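Local coordinates for protein farnesyl diphosphate synthase (Rhodobacter capsulatus, PDB 3M0G) that probably condenses isopentenyl diphosphate with allylic diphosphates, in a magnesium-dependent reaction, to make the longer prenyl diphosphates used in isoprenoid and carotenoid biosynthesis, at residues 70-75 with 116-121; 82-87 with 97-102; 134-139 with 190-195. All coordinates share one frame; numbering follows the deposited sequence.

Interaction 1. Residues 70-75 with 116-121; sequences VEALHA and TLAFEL
The side chain of L73 meets A118 and F119 because its CG stands anti to the backbone N (chi1 -158°), which swings the isobutyl group across toward helix 116-121; F119, with chi1 at -77°, brings its ring forward to the same place. L73 CD2 then lies 4.0 Å from A118 CB and 4.3 Å from F119 CE2, approaching the ring obliquely. Beside this pair two small residues show how alanines let helices come close: A72 CB and A118 CB are 3.9 Å apart, and the segment axes run nearly antiparallel (168°) with a closest approach of only 7.8 Å. A118 CB also touches backbone, 3.8 Å from L73 N, while L121 CD1 reaches the methyl of A72 from one turn further along. Helices 60-81 and 104-121 are thereby joined inside the all-helical isoprenoid synthase fold. Helix 130-144 adds L140 against both L73 and F119, and the F119 ring stacks on F119 of the second subunit, so the seam runs on into the dimer interface. No hydrogen bond crosses between the two segments; their contacts are apolar and van der Waals in kind, which leaves close fit to set the pairing, and the short axis separation is consistent with the small methyl groups of A72 and A118 facing each other.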
loop_
_atom_site.group_PDB
_atom_site.type_symbol
_atom_site.label_atom_id
_atom_site.label_comp_id
_atom_site.label_asym_id
_atom_site.label_seq_id
_atom_site.Cartn_x
_atom_site.Cartn_y
_atom_site.Cartn_z
ATOM N N VAL B 70 -6.698 -9.638 -0.709
ATOM C CA VAL B 70 -7.682 -8.894 -1.494
ATOM C C VAL B 70 -8.796 -8.315 -0.635
ATOM O O VAL B 70 -9.267 -7.220 -0.913
ATOM C CB VAL B 70 -8.221 -9.658 -2.785
ATOM C CG1 VAL B 70 -9.182 -10.795 -2.456
ATOM C CG2 VAL B 70 -8.864 -8.698 -3.767
ATOM N N GLU B 71 -9.201 -9.040 0.408
ATOM C CA GLU B 71 -10.184 -8.499 1.353
ATOM C C GLU B 71 -9.602 -7.342 2.167
ATOM O O GLU B 71 -10.274 -6.330 2.415
ATOM C CB GLU B 71 -10.714 -9.598 2.261
ATOM C CG GLU B 71 -11.656 -10.556 1.570
ATOM C CD GLU B 71 -12.945 -9.877 1.097
ATOM O OE1 GLU B 71 -13.547 -9.116 1.883
ATOM O OE2 GLU B 71 -13.348 -10.118 -0.062
ATOM N N ALA B 72 -8.341 -7.489 2.570
ATOM C CA ALA B 72 -7.615 -6.394 3.216
ATOM C C ALA B 72 -7.546 -5.152 2.335
ATOM O O ALA B 72 -7.786 -4.041 2.805
ATOM C CB ALA B 72 -6.211 -6.841 3.614
ATOM N N LEU B 73 -7.198 -5.338 1.059
ATOM C CA LEU B 73 -7.061 -4.226 0.134
ATOM C C LEU B 73 -8.449 -3.575 -0.056
ATOM O O LEU B 73 -8.572 -2.346 -0.063
ATOM C CB LEU B 73 -6.430 -4.697 -1.207
ATOM C CG LEU B 73 -5.704 -3.738 -2.187
ATOM C CD1 LEU B 73 -6.606 -2.612 -2.641
ATOM C CD2 LEU B 73 -4.383 -3.158 -1.609
ATOM N N HIS B 74 -9.484 -4.396 -0.193
ATOM C CA HIS B 74 -10.847 -3.867 -0.375
ATOM C C HIS B 74 -11.262 -3.060 0.845
ATOM O O HIS B 74 -11.832 -1.954 0.715
ATOM C CB HIS B 74 -11.840 -4.997 -0.628
ATOM C CG HIS B 74 -13.237 -4.524 -0.873
ATOM N ND1 HIS B 74 -14.312 -4.950 -0.119
ATOM C CD2 HIS B 74 -13.738 -3.672 -1.791
ATOM C CE1 HIS B 74 -15.414 -4.375 -0.566
ATOM N NE2 HIS B 74 -15.092 -3.584 -1.572
ATOM N N ALA B 75 -10.937 -3.595 2.027
ATOM C CA ALA B 75 -11.352 -2.983 3.297
ATOM C C ALA B 75 -10.766 -1.592 3.422
ATOM O O ALA B 75 -11.459 -0.642 3.788
ATOM C CB ALA B 75 -10.924 -3.829 4.466
ATOM N N THR B 116 -0.969 -1.966 3.545
ATOM C CA THR B 116 0.312 -2.573 3.893
ATOM C C THR B 116 0.120 -4.034 4.293
ATOM O O THR B 116 0.906 -4.896 3.913
ATOM C CB THR B 116 1.009 -1.819 5.076
ATOM O OG1 THR B 116 1.077 -0.422 4.786
ATOM C CG2 THR B 116 2.424 -2.336 5.253
ATOM N N LEU B 117 -0.928 -4.307 5.066
ATOM C CA LEU B 117 -1.253 -5.685 5.444
ATOM C C LEU B 117 -1.516 -6.582 4.228
ATOM O O LEU B 117 -1.028 -7.741 4.195
ATOM C CB LEU B 117 -2.455 -5.736 6.419
ATOM C CG LEU B 117 -2.748 -7.088 7.093
ATOM C CD1 LEU B 117 -1.576 -7.529 7.988
ATOM C CD2 LEU B 117 -4.007 -6.985 7.945
ATOM N N ALA B 118 -2.319 -6.086 3.280
ATOM C CA ALA B 118 -2.604 -6.795 2.022
ATOM C C ALA B 118 -1.326 -7.287 1.316
ATOM O O ALA B 118 -1.229 -8.459 0.936
ATOM C CB ALA B 118 -3.425 -5.928 1.056
ATOM N N PHE B 119 -0.367 -6.395 1.141
ATOM C CA PHE B 119 0.938 -6.733 0.529
ATOM C C PHE B 119 1.785 -7.720 1.337
ATOM O O PHE B 119 2.489 -8.577 0.757
ATOM C CB PHE B 119 1.707 -5.455 0.127
ATOM C CG PHE B 119 1.175 -4.826 -1.137
ATOM C CD1 PHE B 119 1.400 -5.437 -2.378
ATOM C CD2 PHE B 119 0.413 -3.666 -1.089
ATOM C CE1 PHE B 119 0.882 -4.893 -3.549
ATOM C CE2 PHE B 119 -0.118 -3.091 -2.269
ATOM C CZ PHE B 119 0.141 -3.695 -3.498
ATOM N N GLU B 120 1.694 -7.629 2.663
ATOM C CA GLU B 120 2.477 -8.482 3.552
ATOM C C GLU B 120 1.963 -9.907 3.390
ATOM O O GLU B 120 2.727 -10.862 3.274
ATOM C CB GLU B 120 2.312 -8.030 5.005
ATOM C CG GLU B 120 3.107 -8.868 6.017
ATOM C CD GLU B 120 3.346 -8.137 7.339
ATOM O OE1 GLU B 120 2.386 -7.961 8.126
ATOM O OE2 GLU B 120 4.505 -7.758 7.602
ATOM N N LEU B 121 0.645 -10.019 3.378
ATOM C CA LEU B 121 -0.057 -11.280 3.156
ATOM C C LEU B 121 0.364 -12.009 1.888
ATOM O O LEU B 121 0.417 -13.224 1.880
ATOM C CB LEU B 121 -1.563 -11.023 3.138
ATOM C CG LEU B 121 -2.057 -10.658 4.531
ATOM C CD1 LEU B 121 -3.472 -10.130 4.456
ATOM C CD2 LEU B 121 -1.963 -11.883 5.390
#

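Interaction 2. Residues 82-87 with 97-102; sequences DMPCMD and TVHKKW. Unlike the reference sequence in segment 97-102: K100 (reference Arg).
P84 and H99 meet tip to tip, the CD corner of the P84 ring set over one face of the imidazole, toward its rim, in a CH-pi contact: P84 CD stands 3.8 Å from the ring centroid, 22° off the normal. M83 CA adds a second CH-pi contact on the same face, while CG of the neighbouring K100 lies over the rim of the opposite face. The first torsion of H99 (chi1 87°) sets CG between its backbone N and carbonyl carbon, turning the ring to the 82-87 loop. With an alanine here, P84 CD and M83 CA would probably lose the aromatic face they rest on, leaving a gap beside the loop.

Segment 82-87 belongs to the first aspartate-rich motif of the polyprenyl synthases, DDxxxxD, which in this family binds the magnesium ions that hold the allylic diphosphate. Following helix 60-81, it turns through a type I beta turn from M83 to M86, and the hairpin 91-92/95-96 leads back to T97 at the N-cap of helix 98-101.

A van der Waals contact is close at D82, whose OD2 is 3.4 Å from the methyl CG2 of T97. Different in kind is a close approach of D82 O to H99 CE1, 3.1 Å, oblique to the ring.

Among the polar links, a water donates to D82 OD2 (3.0 Å) and accepts from V98 N (3.1 Å), bridging the motif to the first turn of the helix. D82 OD1 forms a salt bridge with R92, and T97 OG1 hydrogen-bonds to D89 O.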
loop_
_atom_site.group_PDB
_atom_site.type_symbol
_atom_site.label_atom_id
_atom_site.label_comp_id
_atom_site.label_asym_id
_atom_site.label_seq_id
_atom_site.Cartn_x
_atom_site.Cartn_y
_atom_site.Cartn_z
ATOM N N ASP B 82 -15.252 6.252 2.544
ATOM C CA ASP B 82 -16.287 6.731 3.466
ATOM C C ASP B 82 -15.959 8.073 4.100
ATOM O O ASP B 82 -16.854 8.734 4.623
ATOM C CB ASP B 82 -16.551 5.700 4.572
ATOM C CG ASP B 82 -17.136 4.420 4.039
ATOM O OD1 ASP B 82 -17.612 4.425 2.877
ATOM O OD2 ASP B 82 -17.093 3.394 4.753
HETATM N N MSE B 83 -14.690 8.488 4.046
HETATM C CA MSE B 83 -14.290 9.738 4.712
HETATM C C MSE B 83 -15.008 10.966 4.136
HETATM O O MSE B 83 -15.362 10.971 2.950
HETATM C CB MSE B 83 -12.766 9.939 4.696
HETATM C CG MSE B 83 -11.986 8.965 5.538
HETATM SE SE MSE B 83 -10.056 9.273 5.417
HETATM C CE MSE B 83 -9.907 9.501 3.509
ATOM N N PRO B 84 -15.204 12.010 4.974
ATOM C CA PRO B 84 -15.973 13.220 4.634
ATOM C C PRO B 84 -15.549 13.871 3.315
ATOM O O PRO B 84 -16.407 14.253 2.523
ATOM C CB PRO B 84 -15.702 14.152 5.821
ATOM C CG PRO B 84 -15.448 13.202 6.968
ATOM C CD PRO B 84 -14.656 12.091 6.346
ATOM N N CYS B 85 -14.243 13.978 3.075
ATOM C CA CYS B 85 -13.738 14.612 1.851
ATOM C C CYS B 85 -13.921 13.718 0.628
ATOM O O CYS B 85 -13.698 14.144 -0.492
ATOM C CB CYS B 85 -12.265 15.008 2.010
ATOM S SG CYS B 85 -11.176 13.599 2.179
HETATM N N MSE B 86 -14.320 12.470 0.856
HETATM C CA MSE B 86 -14.572 11.537 -0.220
HETATM C C MSE B 86 -16.086 11.351 -0.350
HETATM O O MSE B 86 -16.798 12.295 -0.700
HETATM C CB MSE B 86 -13.846 10.211 0.057
HETATM C CG MSE B 86 -12.310 10.332 0.136
HETATM SE SE MSE B 86 -11.478 10.065 -1.629
HETATM C CE MSE B 86 -11.979 8.264 -1.827
ATOM N N ASP B 87 -16.579 10.156 -0.042
ATOM C CA ASP B 87 -18.005 9.860 -0.135
ATOM C C ASP B 87 -18.822 10.303 1.069
ATOM O O ASP B 87 -20.046 10.423 0.962
ATOM C CB ASP B 87 -18.239 8.366 -0.380
ATOM C CG ASP B 87 -17.602 7.875 -1.659
ATOM O OD1 ASP B 87 -17.118 8.701 -2.480
ATOM O OD2 ASP B 87 -17.583 6.651 -1.834
ATOM N N THR B 97 -19.159 4.200 10.531
ATOM C CA THR B 97 -17.949 3.983 9.745
ATOM C C THR B 97 -16.734 4.154 10.637
ATOM O O THR B 97 -16.861 4.535 11.807
ATOM C CB THR B 97 -17.864 4.925 8.517
ATOM O OG1 THR B 97 -18.147 6.269 8.923
ATOM C CG2 THR B 97 -18.850 4.487 7.440
ATOM N N VAL B 98 -15.551 3.853 10.105
ATOM C CA VAL B 98 -14.339 3.941 10.922
ATOM C C VAL B 98 -14.092 5.376 11.361
ATOM O O VAL B 98 -13.796 5.629 12.530
ATOM C CB VAL B 98 -13.111 3.384 10.211
ATOM C CG1 VAL B 98 -11.831 3.794 10.954
ATOM C CG2 VAL B 98 -13.213 1.868 10.127
ATOM N N HIS B 99 -14.216 6.305 10.419
ATOM C CA HIS B 99 -13.956 7.712 10.695
ATOM C C HIS B 99 -14.992 8.289 11.692
ATOM O O HIS B 99 -14.673 9.201 12.443
ATOM C CB HIS B 99 -13.854 8.520 9.404
ATOM C CG HIS B 99 -15.165 9.026 8.894
ATOM N ND1 HIS B 99 -15.953 8.312 8.019
ATOM C CD2 HIS B 99 -15.818 10.188 9.128
ATOM C CE1 HIS B 99 -17.042 9.008 7.745
ATOM N NE2 HIS B 99 -16.982 10.149 8.405
ATOM N N LYS B 100 -16.203 7.739 11.705
ATOM C CA LYS B 100 -17.212 8.117 12.710
ATOM C C LYS B 100 -16.978 7.481 14.084
ATOM O O LYS B 100 -17.185 8.125 15.099
ATOM C CB LYS B 100 -18.639 7.806 12.229
ATOM C CG LYS B 100 -19.052 8.568 10.984
ATOM C CD LYS B 100 -19.137 10.070 11.240
ATOM C CE LYS B 100 -20.501 10.443 11.818
ATOM N NZ LYS B 100 -20.818 11.885 11.606
ATOM N N LYS B 101 -16.571 6.215 14.110
ATOM C CA LYS B 101 -16.344 5.490 15.373
ATOM C C LYS B 101 -15.027 5.884 16.061
ATOM O O LYS B 101 -14.934 5.870 17.295
ATOM C CB LYS B 101 -16.442 3.971 15.143
ATOM C CG LYS B 101 -16.319 3.108 16.405
ATOM C CD LYS B 101 -16.660 1.645 16.135
ATOM C CE LYS B 101 -16.335 0.763 17.342
ATOM N NZ LYS B 101 -17.284 0.963 18.487
ATOM N N TRP B 102 -14.005 6.232 15.281
ATOM C CA TRP B 102 -12.791 6.796 15.872
ATOM C C TRP B 102 -12.670 8.292 15.518
ATOM O O TRP B 102 -13.306 9.142 16.150
ATOM C CB TRP B 102 -11.561 5.963 15.475
ATOM C CG TRP B 102 -11.495 4.605 16.173
ATOM C CD1 TRP B 102 -10.829 4.313 17.333
ATOM C CD2 TRP B 102 -12.151 3.384 15.773
ATOM N NE1 TRP B 102 -11.008 2.987 17.665
ATOM C CE2 TRP B 102 -11.816 2.396 16.726
ATOM C CE3 TRP B 102 -12.974 3.030 14.697
ATOM C CZ2 TRP B 102 -12.275 1.069 16.632
ATOM C CZ3 TRP B 102 -13.432 1.702 14.602
ATOM C CH2 TRP B 102 -13.086 0.748 15.576
HETATM O O HOH W 1 -15.323 3.111 7.114
#

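Interaction 3. Residues 134-139 with 190-195; sequences VALVAA and GAILAG. Unlike the reference sequence in segment 190-195: L193 (reference Ile).
Where L136 and I192 face each other, with CA atoms 6.4 Å apart, the two segments run roughly antiparallel at 151° and their axes come no closer than 9.5 Å. This is one of the helix pairings of the all-alpha isoprenoid synthase fold, joining helix 130-144 to the last turns of helix 168-194, and it illustrates how a single branched side chain can span an axis separation of this size. I192 makes three of the four residue contacts by sending its two branches to different places. CG2, anti to its own backbone N, presses into the first turn of the facing segment, 3.6 Å from the backbone N of L136 and 3.8 Å from A135 CB. The L136 side chain crosses that of I192 at about a right angle and brings CD1 to 4.1 Å from CG2. Its other methyl, CD2, lies 4.2 Å from L193 CD2, extending the apolar surface along the seam. F185, two turns earlier on helix 168-194, touches both L136 and A139. Beyond I192 the chain leaves the helix through a Schellman motif, in which G195, with positive phi, donates its N-H back to I192 O. The second branch of I192 points to the following turn of helix 130-144: chi2 of 162° extends the chain, and CD1 ends 3.6 Å from A139 CB.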
loop_
_atom_site.group_PDB
_atom_site.type_symbol
_atom_site.label_atom_id
_atom_site.label_comp_id
_atom_site.label_asym_id
_atom_site.label_seq_id
_atom_site.Cartn_x
_atom_site.Cartn_y
_atom_site.Cartn_z
ATOM N N VAL B 134 5.789 -13.160 -6.005
ATOM C CA VAL B 134 6.110 -11.851 -6.561
ATOM C C VAL B 134 5.146 -11.497 -7.701
ATOM O O VAL B 134 4.812 -10.355 -7.862
ATOM C CB VAL B 134 7.596 -11.728 -6.990
ATOM C CG1 VAL B 134 7.875 -12.444 -8.328
ATOM C CG2 VAL B 134 7.998 -10.260 -7.088
ATOM N N ALA B 135 4.716 -12.482 -8.486
ATOM C CA ALA B 135 3.723 -12.234 -9.539
ATOM C C ALA B 135 2.405 -11.829 -8.882
ATOM O O ALA B 135 1.641 -11.051 -9.451
ATOM C CB ALA B 135 3.544 -13.469 -10.414
ATOM N N LEU B 136 2.133 -12.384 -7.695
ATOM C CA LEU B 136 0.949 -12.012 -6.916
ATOM C C LEU B 136 0.993 -10.533 -6.464
ATOM O O LEU B 136 0.015 -9.802 -6.653
ATOM C CB LEU B 136 0.732 -12.976 -5.732
ATOM C CG LEU B 136 -0.662 -12.894 -5.102
ATOM C CD1 LEU B 136 -1.681 -13.527 -6.038
ATOM C CD2 LEU B 136 -0.674 -13.562 -3.729
ATOM N N VAL B 137 2.132 -10.099 -5.907
ATOM C CA VAL B 137 2.371 -8.701 -5.494
ATOM C C VAL B 137 2.260 -7.738 -6.676
ATOM O O VAL B 137 1.610 -6.692 -6.558
ATOM C CB VAL B 137 3.773 -8.517 -4.780
ATOM C CG1 VAL B 137 4.108 -7.034 -4.512
ATOM C CG2 VAL B 137 3.829 -9.327 -3.490
ATOM N N ALA B 138 2.908 -8.075 -7.800
ATOM C CA ALA B 138 2.860 -7.226 -8.994
ATOM C C ALA B 138 1.415 -7.056 -9.468
ATOM O O ALA B 138 0.999 -5.963 -9.811
ATOM C CB ALA B 138 3.746 -7.787 -10.127
ATOM N N ALA B 139 0.657 -8.146 -9.450
ATOM C CA ALA B 139 -0.720 -8.140 -9.919
ATOM C C ALA B 139 -1.621 -7.324 -9.011
ATOM O O ALA B 139 -2.485 -6.619 -9.504
ATOM C CB ALA B 139 -1.247 -9.581 -10.074
ATOM N N GLY B 190 -5.922 -17.401 -8.571
ATOM C CA GLY B 190 -5.796 -18.874 -8.674
ATOM C C GLY B 190 -4.848 -19.300 -9.794
ATOM O O GLY B 190 -4.048 -20.226 -9.621
ATOM N N ALA B 191 -4.922 -18.615 -10.932
ATOM C CA ALA B 191 -3.999 -18.872 -12.039
ATOM C C ALA B 191 -2.549 -18.462 -11.697
ATOM O O ALA B 191 -1.617 -19.191 -12.036
ATOM C CB ALA B 191 -4.480 -18.208 -13.307
ATOM N N ILE B 192 -2.365 -17.314 -11.028
ATOM C CA ILE B 192 -1.027 -16.879 -10.555
ATOM C C ILE B 192 -0.366 -17.928 -9.666
ATOM O O ILE B 192 0.797 -18.286 -9.890
ATOM C CB ILE B 192 -1.063 -15.488 -9.841
ATOM C CG1 ILE B 192 -1.505 -14.417 -10.837
ATOM C CG2 ILE B 192 0.321 -15.123 -9.207
ATOM C CD1 ILE B 192 -2.011 -13.102 -10.221
ATOM N N LEU B 193 -1.110 -18.443 -8.685
ATOM C CA LEU B 193 -0.574 -19.404 -7.735
ATOM C C LEU B 193 -0.301 -20.773 -8.369
ATOM O O LEU B 193 0.444 -21.569 -7.808
ATOM C CB LEU B 193 -1.490 -19.558 -6.502
ATOM C CG LEU B 193 -1.863 -18.343 -5.635
ATOM C CD1 LEU B 193 -2.786 -18.763 -4.486
ATOM C CD2 LEU B 193 -0.651 -17.571 -5.101
ATOM N N ALA B 194 -0.900 -21.036 -9.533
ATOM C CA ALA B 194 -0.693 -22.299 -10.237
ATOM C C ALA B 194 0.331 -22.160 -11.364
ATOM O O ALA B 194 0.667 -23.136 -12.004
ATOM C CB ALA B 194 -2.023 -22.823 -10.795
ATOM N N GLY B 195 0.820 -20.944 -11.594
ATOM C CA GLY B 195 1.717 -20.654 -12.715
ATOM C C GLY B 195 1.109 -20.930 -14.086
ATOM O O GLY B 195 1.826 -21.286 -15.033
#

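How the interactions relate
Along the chain, interaction 2 falls between the two segments of interaction 1, and interaction 3 follows both. Interactions 1 and 3 have centres about 15 Å apart and touch, F119 CE1 lying 3.6 Å from V137 O, so helices 104-121 and 130-144, successive in sequence, link the two contacts directly. Interaction 2 sits at the far end, its centre about 19 Å from that of interaction 1 and about 33 Å from that of interaction 3, interactions 2 and 3 lying on opposite sides of the chain's centre. Helix 60-81 runs from interaction 1 into the aspartate-rich loop of interaction 2. All three touch the second subunit, so the loop that probably binds magnesium and the helical core both border the dimer interface.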